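Local coordinates for Can2 (Sulfobacillus thermosulfidooxidans, PDB 7BDV), which acts as a dual-specificity CRISPR ancillary nuclease that binds the second messenger cyclic tetra-adenylate and potentiates type III CRISPR defence, at residues W190-Q195 and F226-D231; A213-P218 and R234-G239; T308-D313 and K339-N344. All coordinates share one frame; numbering follows the deposited sequence.

Contact 1: residues W190-Q195 and F226-D231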
loop_
_atom_site.group_PDB
_atom_site.type_symbol
_atom_site.label_atom_id
_atom_site.label_comp_id
_atom_site.label_asym_id
_atom_site.label_seq_id
_atom_site.Cartn_x
_atom_site.Cartn_y
_atom_site.Cartn_z
ATOM N N TRP A 190 5.172 29.364 6.109
ATOM C CA TRP A 190 4.309 29.209 7.302
ATOM C C TRP A 190 3.323 30.377 7.360
ATOM O O TRP A 190 2.102 30.116 7.385
ATOM C CB TRP A 190 5.167 29.116 8.555
ATOM C CG TRP A 190 4.368 28.836 9.782
ATOM C CD1 TRP A 190 3.253 28.052 9.896
ATOM C CD2 TRP A 190 4.663 29.307 11.106
ATOM N NE1 TRP A 190 2.812 28.046 11.189
ATOM C CE2 TRP A 190 3.653 28.808 11.954
ATOM C CE3 TRP A 190 5.671 30.111 11.659
ATOM C CZ2 TRP A 190 3.626 29.078 13.318
ATOM C CZ3 TRP A 190 5.648 30.377 13.011
ATOM C CH2 TRP A 190 4.639 29.860 13.829
ATOM N N ILE A 191 3.839 31.603 7.340
ATOM C CA ILE A 191 3.041 32.860 7.311
ATOM C C ILE A 191 1.971 32.758 6.214
ATOM O O ILE A 191 0.828 33.112 6.480
ATOM C CB ILE A 191 3.952 34.084 7.106
ATOM C CG1 ILE A 191 4.784 34.390 8.350
ATOM C CG2 ILE A 191 3.153 35.310 6.679
ATOM C CD1 ILE A 191 6.043 35.162 8.015
ATOM N N ALA A 192 2.351 32.345 5.011
ATOM C CA ALA A 192 1.469 32.276 3.826
ATOM C C ALA A 192 0.416 31.197 4.093
ATOM O O ALA A 192 -0.745 31.433 3.753
ATOM C CB ALA A 192 2.262 32.014 2.564
ATOM N N ALA A 193 0.808 30.074 4.708
ATOM C CA ALA A 193 -0.076 28.925 5.028
ATOM C C ALA A 193 -1.137 29.343 6.049
ATOM O O ALA A 193 -2.319 28.981 5.854
ATOM C CB ALA A 193 0.725 27.755 5.547
ATOM N N GLN A 194 -0.731 30.088 7.089
ATOM C CA GLN A 194 -1.626 30.579 8.176
ATOM C C GLN A 194 -2.493 31.746 7.689
ATOM O O GLN A 194 -3.368 32.153 8.451
ATOM C CB GLN A 194 -0.826 31.079 9.380
ATOM C CG GLN A 194 0.013 30.011 10.050
ATOM C CD GLN A 194 1.047 30.672 10.925
ATOM O OE1 GLN A 194 2.222 30.800 10.574
ATOM N NE2 GLN A 194 0.602 31.160 12.066
ATOM N N GLN A 195 -2.224 32.282 6.494
ATOM C CA GLN A 195 -2.883 33.489 5.920
ATOM C C GLN A 195 -2.767 34.663 6.897
ATOM O O GLN A 195 -3.672 35.478 6.926
ATOM C CB GLN A 195 -4.326 33.167 5.549
ATOM C CG GLN A 195 -4.428 32.223 4.367
ATOM C CD GLN A 195 -5.859 31.979 3.980
ATOM O OE1 GLN A 195 -6.317 30.846 3.973
ATOM N NE2 GLN A 195 -6.579 33.046 3.683
ATOM N N PHE A 226 5.208 44.077 6.127
ATOM C CA PHE A 226 4.877 43.825 4.707
ATOM C C PHE A 226 3.623 42.961 4.632
ATOM O O PHE A 226 3.241 42.334 5.629
ATOM C CB PHE A 226 6.040 43.127 3.997
ATOM C CG PHE A 226 7.362 43.846 4.106
ATOM C CD1 PHE A 226 7.707 44.806 3.176
ATOM C CD2 PHE A 226 8.253 43.563 5.121
ATOM C CE1 PHE A 226 8.920 45.464 3.250
ATOM C CE2 PHE A 226 9.460 44.233 5.211
ATOM C CZ PHE A 226 9.792 45.178 4.270
ATOM N N GLN A 227 3.025 42.933 3.449
ATOM C CA GLN A 227 1.883 42.058 3.113
ATOM C C GLN A 227 2.140 41.476 1.713
ATOM O O GLN A 227 2.874 42.101 0.960
ATOM C CB GLN A 227 0.576 42.849 3.217
ATOM C CG GLN A 227 0.508 44.001 2.224
ATOM C CD GLN A 227 -0.672 44.916 2.426
ATOM O OE1 GLN A 227 -1.689 44.507 2.973
ATOM N NE2 GLN A 227 -0.534 46.167 2.003
ATOM N N PHE A 228 1.518 40.352 1.380
ATOM C CA PHE A 228 1.526 39.790 0.017
ATOM C C PHE A 228 0.753 40.758 -0.883
ATOM O O PHE A 228 -0.205 41.371 -0.420
ATOM C CB PHE A 228 1.007 38.342 -0.002
ATOM C CG PHE A 228 1.877 37.397 0.788
ATOM C CD1 PHE A 228 3.191 37.154 0.412
ATOM C CD2 PHE A 228 1.414 36.820 1.955
ATOM C CE1 PHE A 228 3.992 36.304 1.160
ATOM C CE2 PHE A 228 2.223 35.984 2.715
ATOM C CZ PHE A 228 3.508 35.725 2.314
ATOM N N THR A 229 1.174 40.881 -2.137
ATOM C CA THR A 229 0.591 41.824 -3.126
ATOM C C THR A 229 -0.723 41.255 -3.667
ATOM O O THR A 229 -1.435 42.018 -4.343
ATOM C CB THR A 229 1.610 42.145 -4.225
ATOM O OG1 THR A 229 1.973 40.908 -4.840
ATOM C CG2 THR A 229 2.853 42.833 -3.686
ATOM N N SER A 230 -1.026 39.979 -3.404
ATOM C CA SER A 230 -2.224 39.267 -3.943
ATOM C C SER A 230 -2.313 37.868 -3.342
ATOM O O SER A 230 -1.319 37.426 -2.731
ATOM C CB SER A 230 -2.197 39.175 -5.467
ATOM O OG SER A 230 -1.116 38.361 -5.923
ATOM N N ASP A 231 -3.441 37.183 -3.537
ATOM C CA ASP A 231 -3.588 35.756 -3.157
ATOM C C ASP A 231 -2.621 34.906 -4.000
ATOM O O ASP A 231 -2.057 33.926 -3.431
ATOM C CB ASP A 231 -5.018 35.236 -3.296
ATOM C CG ASP A 231 -5.174 33.850 -2.677
ATOM O OD1 ASP A 231 -5.079 33.748 -1.419
ATOM O OD2 ASP A 231 -5.342 32.872 -3.454
#
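Ala192, whose methyl lies against the ring of Phe228, also offers its carbonyl oxygen to two donors at the end of helix 182-193. One is Arg234 NH1, which gives Ala192 O a hydrogen bond. Ala192 O also takes a weak bond from Gln195 N (3.2 Å). Gln195 leaves the helix with positive phi (54°) in a Schellman motif. Arg234 is itself steadied by a salt bridge from its NE to Asp231 OD1, so the arginine clips the helix end to the start of helix 231-254.

Phe228 supplies the apolar part. With CG anti to its carbonyl carbon (chi1 -63°), the ring reaches from strand 226-228 to the helix and meets it obliquely. Phe228 CZ lies 3.9 Å from Ala192 CB, and Phe228 CE2 lies 4.1 Å from Ile191 CG2. The small alanine lets the ring come close to the helix backbone, with Phe228 CE2 also 3.9 Å from Ala192 CA, while the branched isoleucine adds a second methyl beside it. Phe199 and Ile237 pack on the same ring. Beyond the strand, Ser230 is the N-cap of helix 231-254, its OG bonded to Ala233 N. Through the ring of Phe228, a Schellman-capped helix end thus packs against a two-stranded antiparallel hairpin whose second strand leads into an N-capped helix.

Contact 2: residues A213-P218 and R234-G239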
loop_
_atom_site.group_PDB
_atom_site.type_symbol
_atom_site.label_atom_id
_atom_site.label_comp_id
_atom_site.label_asym_id
_atom_site.label_seq_id
_atom_site.Cartn_x
_atom_site.Cartn_y
_atom_site.Cartn_z
ATOM N N ALA A 213 10.215 41.918 -7.326
ATOM C CA ALA A 213 9.320 40.956 -8.014
ATOM C C ALA A 213 7.852 41.345 -7.814
ATOM O O ALA A 213 7.009 40.748 -8.490
ATOM C CB ALA A 213 9.567 39.563 -7.508
ATOM N N ASN A 214 7.558 42.263 -6.879
ATOM C CA ASN A 214 6.176 42.674 -6.513
ATOM C C ASN A 214 5.428 41.462 -5.930
ATOM O O ASN A 214 4.248 41.259 -6.273
ATOM C CB ASN A 214 5.442 43.296 -7.713
ATOM C CG ASN A 214 4.094 43.865 -7.325
ATOM O OD1 ASN A 214 4.004 44.650 -6.379
ATOM N ND2 ASN A 214 3.039 43.452 -8.019
ATOM N N LEU A 215 6.083 40.685 -5.066
ATOM C CA LEU A 215 5.457 39.563 -4.317
ATOM C C LEU A 215 4.967 40.064 -2.955
ATOM O O LEU A 215 3.934 39.557 -2.471
ATOM C CB LEU A 215 6.495 38.440 -4.140
ATOM C CG LEU A 215 6.676 37.516 -5.329
ATOM C CD1 LEU A 215 7.929 36.665 -5.183
ATOM C CD2 LEU A 215 5.465 36.626 -5.535
ATOM N N ILE A 216 5.728 40.973 -2.342
ATOM C CA ILE A 216 5.358 41.713 -1.108
ATOM C C ILE A 216 5.345 43.211 -1.423
ATOM O O ILE A 216 6.051 43.634 -2.344
ATOM C CB ILE A 216 6.308 41.383 0.053
ATOM C CG1 ILE A 216 7.710 41.972 -0.161
ATOM C CG2 ILE A 216 6.336 39.876 0.293
ATOM C CD1 ILE A 216 8.645 41.796 1.031
ATOM N N LYS A 217 4.533 43.961 -0.675
ATOM C CA LYS A 217 4.561 45.445 -0.617
ATOM C C LYS A 217 4.573 45.844 0.853
ATOM O O LYS A 217 4.155 45.069 1.724
ATOM C CB LYS A 217 3.384 46.057 -1.383
ATOM C CG LYS A 217 2.002 45.655 -0.902
ATOM C CD LYS A 217 0.890 46.254 -1.762
ATOM N N PRO A 218 5.068 47.064 1.171
ATOM C CA PRO A 218 5.074 47.537 2.552
ATOM C C PRO A 218 3.644 47.796 3.038
ATOM O O PRO A 218 2.793 48.075 2.232
ATOM C CB PRO A 218 5.948 48.795 2.489
ATOM C CG PRO A 218 5.752 49.288 1.074
ATOM C CD PRO A 218 5.654 48.038 0.236
ATOM N N ARG A 234 0.712 35.008 -2.477
ATOM C CA ARG A 234 0.668 34.194 -1.233
ATOM C C ARG A 234 0.847 32.719 -1.605
ATOM O O ARG A 234 1.721 32.070 -1.015
ATOM C CB ARG A 234 -0.639 34.408 -0.465
ATOM C CG ARG A 234 -0.631 33.849 0.953
ATOM C CD ARG A 234 -2.000 33.948 1.587
ATOM N NE ARG A 234 -3.011 33.276 0.772
ATOM C CZ ARG A 234 -3.335 31.987 0.851
ATOM N NH1 ARG A 234 -2.764 31.193 1.745
ATOM N N GLN A 235 0.071 32.222 -2.572
ATOM C CA GLN A 235 0.134 30.819 -3.051
ATOM C C GLN A 235 1.569 30.471 -3.471
ATOM O O GLN A 235 2.052 29.384 -3.066
ATOM C CB GLN A 235 -0.831 30.595 -4.210
ATOM C CG GLN A 235 -2.282 30.451 -3.774
ATOM C CD GLN A 235 -3.184 30.139 -4.947
ATOM O OE1 GLN A 235 -2.778 29.469 -5.899
ATOM N NE2 GLN A 235 -4.421 30.612 -4.880
ATOM N N PHE A 236 2.211 31.355 -4.242
ATOM C CA PHE A 236 3.604 31.218 -4.729
ATOM C C PHE A 236 4.550 31.079 -3.527
ATOM O O PHE A 236 5.471 30.275 -3.579
ATOM C CB PHE A 236 3.977 32.402 -5.624
ATOM C CG PHE A 236 5.362 32.341 -6.212
ATOM C CD1 PHE A 236 5.611 31.691 -7.416
ATOM C CD2 PHE A 236 6.438 32.921 -5.553
ATOM C CE1 PHE A 236 6.888 31.635 -7.952
ATOM C CE2 PHE A 236 7.712 32.857 -6.090
ATOM C CZ PHE A 236 7.929 32.234 -7.304
ATOM N N ILE A 237 4.356 31.851 -2.464
ATOM C CA ILE A 237 5.272 31.793 -1.276
ATOM C C ILE A 237 4.912 30.585 -0.418
ATOM O O ILE A 237 5.826 30.050 0.264
ATOM C CB ILE A 237 5.243 33.111 -0.505
ATOM C CG1 ILE A 237 5.719 34.261 -1.389
ATOM C CG2 ILE A 237 6.035 33.007 0.783
ATOM C CD1 ILE A 237 7.176 34.173 -1.792
ATOM N N ASN A 238 3.650 30.138 -0.499
ATOM C CA ASN A 238 3.120 28.941 0.199
ATOM C C ASN A 238 3.581 27.662 -0.512
ATOM O O ASN A 238 2.750 26.797 -0.816
ATOM C CB ASN A 238 1.593 29.017 0.323
ATOM C CG ASN A 238 1.033 28.115 1.397
ATOM O OD1 ASN A 238 1.715 27.786 2.360
ATOM N ND2 ASN A 238 -0.209 27.701 1.236
ATOM N N GLY A 239 4.890 27.528 -0.730
ATOM C CA GLY A 239 5.516 26.382 -1.407
ATOM C C GLY A 239 5.161 26.278 -2.887
ATOM O O GLY A 239 5.629 25.313 -3.519
#
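Leu215 gives up more surface here than any other residue, and it spends it on Phe236 and Ile237, two consecutive residues of helix 231-254. It stands between helix 205-212 and strand 216-218, with its CB directed at the helix opposite. Both branches of the fork are used. Leu215 CD2 touches Phe236 CD2 at 3.8 Å, and Leu215 CD1 lies 3.9 Å from Phe236 CE2, so both methyls meet the CD2-CE2 part of the ring, obliquely, while the side chains cross at about a right angle. Leu215 CD1 also approaches Ile237 CD1, at 4.3 Å. A leucine suits the place because its forked end can meet two neighbours at once.

Phe236 has CG anti to its own backbone N (chi1 -178°), which carries the ring out from the helix toward the leucine. Trp167, Val170 and Phe174 pack around the ring as well, and Trp167 and Val170 also touch Leu215. Leu210 and Phe228 also pack on Ile237, whose CD1 is the atom that reaches the leucine.

Asn214 ends helix 205-212 in a Schellman motif with positive phi (63°), and its carbonyl oxygen accepts a hydrogen bond from Thr229 OG1, which ties down the turn just before Leu215. At and just beyond the contact, helix 231-254 has a wider pi-type turn over 236-239, where Asn238 centres an inverse gamma turn closed by Gly239 N to Ile237 O, 2.9 Å. Glycine readily takes the positive phi that follows. This is a compact hydrophobic core of helices 168-176, 205-212 and 231-254, closed by the root of a beta hairpin.

Contact 3: residues T308-D313 and K339-N344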
loop_
_atom_site.group_PDB
_atom_site.type_symbol
_atom_site.label_atom_id
_atom_site.label_comp_id
_atom_site.label_asym_id
_atom_site.label_seq_id
_atom_site.Cartn_x
_atom_site.Cartn_y
_atom_site.Cartn_z
ATOM N N THR A 308 2.142 13.078 5.719
ATOM C CA THR A 308 2.227 13.190 4.235
ATOM C C THR A 308 2.749 11.867 3.657
ATOM O O THR A 308 2.235 11.410 2.601
ATOM C CB THR A 308 3.088 14.391 3.826
ATOM N N ILE A 309 3.732 11.247 4.319
ATOM C CA ILE A 309 4.303 9.964 3.830
ATOM C C ILE A 309 3.216 8.872 3.807
ATOM O O ILE A 309 3.171 8.109 2.824
ATOM C CB ILE A 309 5.530 9.544 4.659
ATOM C CG1 ILE A 309 6.663 10.565 4.519
ATOM C CG2 ILE A 309 5.959 8.141 4.266
ATOM C CD1 ILE A 309 7.752 10.434 5.578
ATOM N N TYR A 310 2.389 8.783 4.847
ATOM C CA TYR A 310 1.303 7.779 4.972
ATOM C C TYR A 310 0.273 8.014 3.862
ATOM O O TYR A 310 -0.223 7.057 3.287
ATOM C CB TYR A 310 0.579 7.870 6.309
ATOM C CG TYR A 310 1.361 7.444 7.525
ATOM C CD1 TYR A 310 2.099 6.277 7.544
ATOM C CD2 TYR A 310 1.306 8.195 8.684
ATOM C CE1 TYR A 310 2.767 5.868 8.684
ATOM C CE2 TYR A 310 1.975 7.801 9.831
ATOM C CZ TYR A 310 2.739 6.652 9.821
ATOM O OH TYR A 310 3.427 6.268 10.934
ATOM N N LYS A 311 -0.055 9.266 3.592
ATOM C CA LYS A 311 -1.025 9.622 2.525
ATOM C C LYS A 311 -0.437 9.191 1.174
ATOM O O LYS A 311 -1.141 8.462 0.448
ATOM C CB LYS A 311 -1.360 11.114 2.599
ATOM C CG LYS A 311 -2.394 11.581 1.580
ATOM C CD LYS A 311 -2.248 13.025 1.160
ATOM C CE LYS A 311 -3.557 13.606 0.673
ATOM N NZ LYS A 311 -4.408 14.051 1.800
ATOM N N ILE A 312 0.817 9.561 0.874
ATOM C CA ILE A 312 1.518 9.178 -0.396
ATOM C C ILE A 312 1.436 7.655 -0.556
ATOM O O ILE A 312 1.036 7.156 -1.655
ATOM C CB ILE A 312 2.993 9.648 -0.403
ATOM C CG1 ILE A 312 3.176 11.161 -0.490
ATOM C CG2 ILE A 312 3.759 8.973 -1.514
ATOM C CD1 ILE A 312 4.636 11.606 -0.281
ATOM N N ASP A 313 1.824 6.921 0.495
ATOM C CA ASP A 313 1.841 5.446 0.464
ATOM C C ASP A 313 0.428 4.923 0.159
ATOM O O ASP A 313 0.304 4.095 -0.739
ATOM C CB ASP A 313 2.377 4.877 1.775
ATOM C CG ASP A 313 2.631 3.383 1.706
ATOM O OD1 ASP A 313 3.031 2.922 0.632
ATOM O OD2 ASP A 313 2.421 2.690 2.724
ATOM N N LYS A 339 12.941 9.944 6.197
ATOM C CA LYS A 339 13.686 9.369 5.047
ATOM C C LYS A 339 13.650 7.843 5.142
ATOM O O LYS A 339 13.454 7.173 4.097
ATOM C CB LYS A 339 15.118 9.914 4.969
ATOM C CG LYS A 339 15.249 11.311 4.365
ATOM C CD LYS A 339 16.575 11.971 4.628
ATOM C CE LYS A 339 16.762 13.243 3.831
ATOM N NZ LYS A 339 17.855 14.065 4.397
ATOM N N LYS A 340 13.811 7.295 6.347
ATOM C CA LYS A 340 13.794 5.830 6.560
ATOM C C LYS A 340 12.391 5.277 6.246
ATOM O O LYS A 340 12.315 4.188 5.636
ATOM C CB LYS A 340 14.289 5.504 7.973
ATOM C CG LYS A 340 15.813 5.438 8.096
ATOM C CD LYS A 340 16.364 5.669 9.513
ATOM N N ARG A 341 11.316 5.978 6.613
ATOM C CA ARG A 341 9.938 5.493 6.325
ATOM C C ARG A 341 9.725 5.496 4.804
ATOM O O ARG A 341 9.174 4.492 4.264
ATOM C CB ARG A 341 8.867 6.305 7.060
ATOM C CG ARG A 341 7.464 5.741 6.841
ATOM C CD ARG A 341 6.456 6.241 7.851
ATOM N NE ARG A 341 6.783 5.854 9.220
ATOM C CZ ARG A 341 6.441 4.711 9.820
ATOM N NH1 ARG A 341 5.742 3.780 9.186
ATOM N NH2 ARG A 341 6.810 4.510 11.071
ATOM N N CYS A 342 10.168 6.552 4.124
ATOM C CA CYS A 342 10.114 6.644 2.648
ATOM C C CYS A 342 10.826 5.451 2.006
ATOM O O CYS A 342 10.219 4.797 1.126
ATOM C CB CYS A 342 10.708 7.958 2.162
ATOM S SG CYS A 342 9.628 9.351 2.524
ATOM N N LEU A 343 12.062 5.160 2.421
ATOM C CA LEU A 343 12.834 3.992 1.908
ATOM C C LEU A 343 12.019 2.715 2.147
ATOM O O LEU A 343 11.853 1.929 1.205
ATOM C CB LEU A 343 14.209 3.907 2.587
ATOM C CG LEU A 343 15.062 2.703 2.181
ATOM C CD1 LEU A 343 15.424 2.792 0.701
ATOM C CD2 LEU A 343 16.313 2.590 3.050
ATOM N N ASN A 344 11.521 2.529 3.367
ATOM C CA ASN A 344 10.715 1.348 3.752
ATOM C C ASN A 344 9.470 1.215 2.846
ATOM O O ASN A 344 9.058 0.086 2.577
ATOM C CB ASN A 344 10.299 1.444 5.218
ATOM C CG ASN A 344 9.690 0.152 5.710
ATOM O OD1 ASN A 344 10.383 -0.860 5.752
ATOM N ND2 ASN A 344 8.408 0.172 6.047
#
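Ile309 and Tyr310 on helix 306-320 meet Arg341 and Cys342 on helix 336-344, two neighbouring helices of consecutive beta-alpha-beta crossovers in the endonuclease domain. The segments run almost parallel, their directions 10° apart and their axes 10.5 Å at closest approach.

The apolar half lies toward the sheet. Ile309 CD1 rests on Cys342 SG at 3.7 Å, and Ile347 of strand 347-350 touches both residues, so the compact sulfur and the branched isoleucine close the wedge between helices and sheet. The other branch, Ile309 CG2, lies 3.8 Å from Arg341 CG, covering the aliphatic part of the arginine.

Farther out, the arginine chain bends at chi3 (-62°), and its guanidinium comes up beside the tyrosine. Tyr310 OH stands over one face of that group, 3.6 Å from Arg341 CZ, while Arg341 NH1 lies near the ring plane at the edge, 3.7 Å from Tyr310 CE1; the two planes are 56° apart. With the phenol oxygen over the face of the guanidinium, the charge may be eased. The hydrogen bonds of the arginine go elsewhere: NH1 to Asn275 OD1 of the second subunit, and NH2 weakly to Ser274 O of that subunit. Arg341 NE is buried here without a partner in the model. Asp313 also reaches that subunit, through a salt bridge to its Arg318. One side of the helix pair therefore packs on the parallel strands and another joins the dimer interface, in an alpha/beta core consistent with the PD-(D/E)XK nuclease fold.

How the contacts relate
Contacts 1 and 2 are close neighbours, their centres 7 Å apart, whereas contact 3 lies 29 to 30 Å from both. The first two interlock along the chain, since their segments alternate: both use the two-stranded antiparallel hairpin of strands 216-218 and 226-228, and the second strand leads directly into helix 231-254. They build one small core in which four helices and the hairpin are joined. Contact 3 comes later in series, where both helices belong to the endonuclease domain, pack on its mixed sheet and reach the second subunit. Helix 231-254, which begins in the small core, precedes most strands of that sheet in the chain and thus links the two regions.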